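Local structure of ALDH21) (Physcomitrella patens subsp. patens, 5MZ5) at residues 114-117 / 118-122; 134-137 / 138-142. The protein oxidises succinic semialdehyde to succinate as an NADP(+)-dependent member of the aldehyde dehydrogenase family. All coordinates share one frame; numbering follows the deposited sequence.

Contact 1. Residues 114-117 / 118-122; sequences RFEE and IAQTL
R114 O, F115 O and E116 O accept from the amide nitrogens of I118, A119 and Q120, four residues on each time; I118 N lies 2.9 Å from R114 O. R114, at the N-cap, turns its guanidinium side-on to E117: NE reaches OE2 at 3.0 Å and NH2 reaches OE1 at 2.9 Å, both syn but tilted out of the carboxylate plane, with the oxygens in the guanidinium plane. NH2 also pairs with E226 of helix 219-229. CB of R114 lies 3.7 Å from CD1 of I118. The bend of E116 at chi2 (55°) lets OE1 take Q120 NE2 at 2.9 Å, N-H...O 175°. The donor comes nearly end-on to the C-O bond, although carboxylate and amide planes stand 49° apart. E116 OE2 is salt-bridged to R134. With an alanine in place of Q120, E116 OE1 loses this donor and its carboxylate would probably turn more freely against R134. T121 sends OG1 (2.9 Å) and N (3.1 Å) to E117 O from opposite faces of the carbonyl plane. These i to i+4 contacts, with an i to i+3 Arg-Glu salt bridge at the N-cap, form the opening turns of helix 115-126, which packs on helices 130-151 and 219-229.

Contact 2. Residues 134-137 / 138-142; sequences RGEV and TRTID
R139 N donates to G135 O at 3.0 Å, one rung of the alpha-helical ladder in which T138, T140 and I141 likewise reach back four residues. The R139 side chain can be followed outward from there. CB sits 3.5 Å from G135 O. CG, placed beside the backbone N, comes to 3.4 Å from that same oxygen, so the first part of the chain runs alongside the G135 carbonyl. CD is farther, at 4.0 Å from G135 O. A bend at chi3 (62°) then carries the guanidinium off this turn: NE forms a salt bridge with D477, and NH1 is hydrogen-bonded to a glycerol, probably from the crystallisation liquor. The side chain also packs against R475 and R166 of the second subunit, R475 being of the same chain.

Two threonines supplement the ladder. T140 OG1 meets E136 O at 2.7 Å, while T140 N meets the same oxygen at 3.0 Å from the opposite face of the carbonyl plane. With chi1 near -60°, OG1 lies beside its own backbone N, which explains how both donors reach one acceptor. T138 OG1 joins T138 N on R134 O, at 3.1 Å and from above the carbonyl plane, 36° out of it. V137 CG1 and I141 CD1 make a loose apolar contact at 4.3 Å. E136 OE2 is salt-bridged to K128, and OE1 accepts from the amides of L192 and N193.

Threonine hydroxyls returning to the i-4 carbonyl are a familiar feature of alpha-helices; here the helix also presents R139, known to bind succinate (absent from this apo chain), to the substrate pocket.

How the contacts relate
Contact 1 on helix 115-126 and contact 2 on helix 130-151 belong to consecutive helices whose local centres lie 10 Å apart. They meet directly: E116 OE2 forms a salt bridge with R134 NE at 2.8 Å. F115 spans the interface, its CZ 3.4 Å from R134 O, CE2 3.5 Å from T138 OG1 and CD2 3.6 Å from V137 CG1. Contact 2 is the one that reaches the succinate site, which holds no succinate in this chain: R139 belongs to it, with the side chain of R475 about 3 Å and that of Y314 about 5 Å away. Contact 1 is farther from the site, the side chain of F115 being about 9 Å from that of R139.

Contact 1. Residues 114-117 / 118-122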
ATOM      1  N   ARG A 114     -11.968 -15.746  31.079  1.00 34.81           N
ATOM      2  CA  ARG A 114     -11.805 -15.112  32.385  1.00 33.75           C
ATOM      3  C   ARG A 114     -12.372 -13.674  32.395  1.00 34.42           C
ATOM      4  O   ARG A 114     -12.022 -12.902  33.275  1.00 33.47           O
ATOM      5  CB  ARG A 114     -10.305 -15.106  32.769  1.00 32.29           C
ATOM      6  CG  ARG A 114      -9.701 -16.501  32.982  1.00 31.57           C
ATOM      7  CD  ARG A 114      -8.211 -16.435  33.257  1.00 29.73           C
ATOM      8  NE  ARG A 114      -7.905 -15.887  34.578  1.00 35.92           N
ATOM      9  CZ  ARG A 114      -6.678 -15.713  35.056  1.00 53.31           C
ATOM     10  NH1 ARG A 114      -5.617 -16.039  34.324  1.00 38.49           N
ATOM     11  NH2 ARG A 114      -6.500 -15.196  36.264  1.00 40.74           N
ATOM     12  N   PHE A 115     -13.263 -13.337  31.430  1.00 29.94           N
ATOM     13  CA  PHE A 115     -13.853 -12.002  31.232  1.00 28.38           C
ATOM     14  C   PHE A 115     -14.298 -11.269  32.523  1.00 31.58           C
ATOM     15  O   PHE A 115     -13.770 -10.195  32.816  1.00 29.06           O
ATOM     16  CB  PHE A 115     -15.014 -12.049  30.220  1.00 29.09           C
ATOM     17  CG  PHE A 115     -15.498 -10.682  29.781  1.00 29.53           C
ATOM     18  CD1 PHE A 115     -16.501 -10.019  30.484  1.00 32.78           C
ATOM     19  CD2 PHE A 115     -14.985 -10.081  28.638  1.00 29.42           C
ATOM     20  CE1 PHE A 115     -16.947  -8.753  30.076  1.00 32.89           C
ATOM     21  CE2 PHE A 115     -15.429  -8.818  28.234  1.00 32.02           C
ATOM     22  CZ  PHE A 115     -16.409  -8.163  28.951  1.00 30.57           C
ATOM     23  N   GLU A 116     -15.305 -11.813  33.239  1.00 30.35           N
ATOM     24  CA  GLU A 116     -15.864 -11.208  34.445  1.00 30.20           C
ATOM     25  C   GLU A 116     -14.847 -11.062  35.552  1.00 32.26           C
ATOM     26  O   GLU A 116     -14.798 -10.008  36.179  1.00 31.59           O
ATOM     27  CB  GLU A 116     -17.130 -11.947  34.922  1.00 32.28           C
ATOM     28  CG  GLU A 116     -17.949 -11.163  35.952  1.00 40.47           C
ATOM     29  CD  GLU A 116     -18.387  -9.753  35.576  1.00 47.11           C
ATOM     30  OE1 GLU A 116     -18.617  -8.945  36.503  1.00 41.22           O
ATOM     31  OE2 GLU A 116     -18.522  -9.459  34.366  1.00 36.16           O
ATOM     32  N   GLU A 117     -14.012 -12.097  35.764  1.00 28.69           N
ATOM     33  CA  GLU A 117     -12.942 -12.085  36.763  1.00 28.31           C
ATOM     34  C   GLU A 117     -11.950 -10.932  36.490  1.00 30.36           C
ATOM     35  O   GLU A 117     -11.583 -10.222  37.417  1.00 27.81           O
ATOM     36  CB  GLU A 117     -12.218 -13.436  36.755  1.00 29.90           C
ATOM     37  CG  GLU A 117     -11.020 -13.528  37.686  1.00 34.33           C
ATOM     38  CD  GLU A 117      -9.946 -14.494  37.241  1.00 49.11           C
ATOM     39  OE1 GLU A 117      -8.804 -14.362  37.737  1.00 47.58           O
ATOM     40  OE2 GLU A 117     -10.235 -15.371  36.392  1.00 40.14           O
ATOM     41  N   ILE A 118     -11.546 -10.744  35.213  1.00 28.26           N
ATOM     42  CA  ILE A 118     -10.634  -9.669  34.797  1.00 27.85           C
ATOM     43  C   ILE A 118     -11.303  -8.302  35.012  1.00 31.74           C
ATOM     44  O   ILE A 118     -10.675  -7.409  35.588  1.00 31.76           O
ATOM     45  CB  ILE A 118     -10.086  -9.890  33.366  1.00 29.97           C
ATOM     46  CG1 ILE A 118      -9.203 -11.157  33.311  1.00 29.97           C
ATOM     47  CG2 ILE A 118      -9.281  -8.675  32.888  1.00 29.28           C
ATOM     48  CD1 ILE A 118      -9.014 -11.722  31.906  1.00 33.23           C
ATOM     49  N   ALA A 119     -12.590  -8.168  34.612  1.00 27.45           N
ATOM     50  CA  ALA A 119     -13.377  -6.942  34.805  1.00 26.32           C
ATOM     51  C   ALA A 119     -13.484  -6.565  36.300  1.00 28.68           C
ATOM     52  O   ALA A 119     -13.270  -5.398  36.648  1.00 26.80           O
ATOM     53  CB  ALA A 119     -14.762  -7.084  34.188  1.00 26.70           C
ATOM     54  N   GLN A 120     -13.767  -7.555  37.167  1.00 25.06           N
ATOM     55  CA  GLN A 120     -13.875  -7.353  38.617  1.00 26.21           C
ATOM     56  C   GLN A 120     -12.547  -6.881  39.227  1.00 32.15           C
ATOM     57  O   GLN A 120     -12.552  -5.961  40.032  1.00 31.30           O
ATOM     58  CB  GLN A 120     -14.395  -8.621  39.334  1.00 27.62           C
ATOM     59  CG  GLN A 120     -15.890  -8.920  39.087  1.00 26.96           C
ATOM     60  CD  GLN A 120     -16.833  -7.910  39.699  1.00 42.00           C
ATOM     61  OE1 GLN A 120     -16.577  -7.341  40.766  1.00 42.23           O
ATOM     62  NE2 GLN A 120     -17.965  -7.678  39.046  1.00 35.89           N
ATOM     63  N   THR A 121     -11.418  -7.486  38.798  1.00 30.28           N
ATOM     64  CA  THR A 121     -10.058  -7.140  39.219  1.00 30.26           C
ATOM     65  C   THR A 121      -9.721  -5.719  38.782  1.00 33.43           C
ATOM     66  O   THR A 121      -9.106  -4.987  39.549  1.00 33.62           O
ATOM     67  CB  THR A 121      -9.051  -8.163  38.657  1.00 33.97           C
ATOM     68  OG1 THR A 121      -9.400  -9.462  39.131  1.00 36.63           O
ATOM     69  CG2 THR A 121      -7.617  -7.853  39.054  1.00 29.41           C
ATOM     70  N   LEU A 122     -10.115  -5.347  37.544  1.00 29.21           N
ATOM     71  CA  LEU A 122      -9.927  -4.024  36.965  1.00 28.80           C
ATOM     72  C   LEU A 122     -10.624  -2.960  37.776  1.00 30.06           C
ATOM     73  O   LEU A 122      -9.998  -1.974  38.131  1.00 29.73           O
ATOM     74  CB  LEU A 122     -10.463  -3.988  35.537  1.00 29.51           C
ATOM     75  CG  LEU A 122      -9.480  -4.006  34.409  1.00 36.23           C
ATOM     76  CD1 LEU A 122     -10.223  -3.958  33.087  1.00 35.74           C
ATOM     77  CD2 LEU A 122      -8.513  -2.803  34.490  1.00 41.62           C
TER
HETATM   78  O   HOH W   1      -7.238 -11.862  39.300  1.00 51.19           O

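Contact 2. Residues 134-137 / 138-142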
ATOM      1  N   ARG A 134     -15.711  -3.697  32.064  1.00 27.04           N
ATOM      2  CA  ARG A 134     -16.154  -4.702  31.067  1.00 27.20           C
ATOM      3  C   ARG A 134     -15.862  -4.205  29.663  1.00 30.39           C
ATOM      4  O   ARG A 134     -15.365  -4.980  28.847  1.00 28.31           O
ATOM      5  CB  ARG A 134     -17.647  -5.054  31.223  1.00 26.09           C
ATOM      6  CG  ARG A 134     -17.920  -5.871  32.485  1.00 26.73           C
ATOM      7  CD  ARG A 134     -19.329  -6.422  32.514  1.00 33.60           C
ATOM      8  NE  ARG A 134     -19.651  -6.962  33.835  1.00 35.62           N
ATOM      9  CZ  ARG A 134     -20.596  -6.477  34.636  1.00 39.06           C
ATOM     10  NH1 ARG A 134     -21.355  -5.460  34.242  1.00 26.95           N
ATOM     11  NH2 ARG A 134     -20.798  -7.011  35.832  1.00 27.49           N
ATOM     12  N   GLY A 135     -16.103  -2.902  29.425  1.00 28.55           N
ATOM     13  CA  GLY A 135     -15.798  -2.225  28.163  1.00 27.85           C
ATOM     14  C   GLY A 135     -14.305  -2.279  27.866  1.00 31.82           C
ATOM     15  O   GLY A 135     -13.908  -2.516  26.722  1.00 33.07           O
ATOM     16  N   GLU A 136     -13.462  -2.129  28.908  1.00 26.40           N
ATOM     17  CA  GLU A 136     -12.000  -2.204  28.786  1.00 25.03           C
ATOM     18  C   GLU A 136     -11.500  -3.625  28.447  1.00 27.72           C
ATOM     19  O   GLU A 136     -10.518  -3.751  27.709  1.00 25.31           O
ATOM     20  CB  GLU A 136     -11.293  -1.632  30.020  1.00 25.71           C
ATOM     21  CG  GLU A 136      -9.779  -1.681  29.902  1.00 30.73           C
ATOM     22  CD  GLU A 136      -8.934  -1.009  30.963  1.00 39.48           C
ATOM     23  OE1 GLU A 136      -7.697  -1.143  30.889  1.00 27.12           O
ATOM     24  OE2 GLU A 136      -9.495  -0.377  31.882  1.00 33.73           O
ATOM     25  N   VAL A 137     -12.163  -4.678  28.995  1.00 25.33           N
ATOM     26  CA  VAL A 137     -11.809  -6.073  28.710  1.00 25.72           C
ATOM     27  C   VAL A 137     -12.170  -6.407  27.228  1.00 29.84           C
ATOM     28  O   VAL A 137     -11.340  -6.968  26.524  1.00 30.15           O
ATOM     29  CB  VAL A 137     -12.349  -7.096  29.758  1.00 29.16           C
ATOM     30  CG1 VAL A 137     -11.820  -8.501  29.483  1.00 28.74           C
ATOM     31  CG2 VAL A 137     -11.961  -6.672  31.185  1.00 28.66           C
ATOM     32  N   THR A 138     -13.329  -5.937  26.741  1.00 25.87           N
ATOM     33  CA  THR A 138     -13.781  -6.097  25.351  1.00 25.40           C
ATOM     34  C   THR A 138     -12.795  -5.423  24.400  1.00 27.06           C
ATOM     35  O   THR A 138     -12.470  -5.983  23.360  1.00 27.49           O
ATOM     36  CB  THR A 138     -15.205  -5.490  25.174  1.00 29.27           C
ATOM     37  OG1 THR A 138     -16.103  -6.107  26.096  1.00 29.83           O
ATOM     38  CG2 THR A 138     -15.744  -5.633  23.746  1.00 22.39           C
ATOM     39  N   ARG A 139     -12.358  -4.209  24.735  1.00 22.63           N
ATOM     40  CA  ARG A 139     -11.423  -3.472  23.900  1.00 23.11           C
ATOM     41  C   ARG A 139     -10.048  -4.150  23.886  1.00 27.27           C
ATOM     42  O   ARG A 139      -9.387  -4.122  22.850  1.00 26.12           O
ATOM     43  CB  ARG A 139     -11.331  -2.016  24.359  1.00 26.54           C
ATOM     44  CG  ARG A 139     -12.536  -1.175  23.927  1.00 32.06           C
ATOM     45  CD  ARG A 139     -12.348   0.288  24.316  1.00 34.21           C
ATOM     46  NE  ARG A 139     -11.187   0.853  23.637  1.00 36.67           N
ATOM     47  CZ  ARG A 139     -10.525   1.932  24.035  1.00 48.39           C
ATOM     48  NH1 ARG A 139     -10.925   2.607  25.104  1.00 42.30           N
ATOM     49  NH2 ARG A 139      -9.450   2.338  23.372  1.00 27.09           N
ATOM     50  N   THR A 140      -9.636  -4.773  25.028  1.00 25.35           N
ATOM     51  CA  THR A 140      -8.375  -5.534  25.160  1.00 24.87           C
ATOM     52  C   THR A 140      -8.454  -6.784  24.277  1.00 27.30           C
ATOM     53  O   THR A 140      -7.464  -7.126  23.634  1.00 26.86           O
ATOM     54  CB  THR A 140      -8.059  -5.856  26.626  1.00 26.46           C
ATOM     55  OG1 THR A 140      -7.945  -4.628  27.338  1.00 31.02           O
ATOM     56  CG2 THR A 140      -6.758  -6.693  26.795  1.00 19.18           C
ATOM     57  N   ILE A 141      -9.636  -7.449  24.255  1.00 25.12           N
ATOM     58  CA  ILE A 141      -9.920  -8.605  23.390  1.00 25.03           C
ATOM     59  C   ILE A 141      -9.773  -8.167  21.914  1.00 27.43           C
ATOM     60  O   ILE A 141      -9.067  -8.840  21.165  1.00 25.25           O
ATOM     61  CB  ILE A 141     -11.258  -9.334  23.735  1.00 28.37           C
ATOM     62  CG1 ILE A 141     -11.122 -10.092  25.086  1.00 28.60           C
ATOM     63  CG2 ILE A 141     -11.695 -10.314  22.617  1.00 28.96           C
ATOM     64  CD1 ILE A 141     -12.385 -10.512  25.780  1.00 29.17           C
ATOM     65  N   ASP A 142     -10.328  -6.986  21.544  1.00 25.11           N
ATOM     66  CA  ASP A 142     -10.219  -6.451  20.183  1.00 25.57           C
ATOM     67  C   ASP A 142      -8.767  -6.133  19.807  1.00 28.54           C
ATOM     68  O   ASP A 142      -8.382  -6.364  18.670  1.00 27.97           O
ATOM     69  CB  ASP A 142     -11.069  -5.173  19.994  1.00 28.05           C
ATOM     70  CG  ASP A 142     -12.583  -5.330  20.019  1.00 37.54           C
ATOM     71  OD1 ASP A 142     -13.067  -6.488  19.944  1.00 37.26           O
ATOM     72  OD2 ASP A 142     -13.285  -4.291  20.111  1.00 45.62           O
TER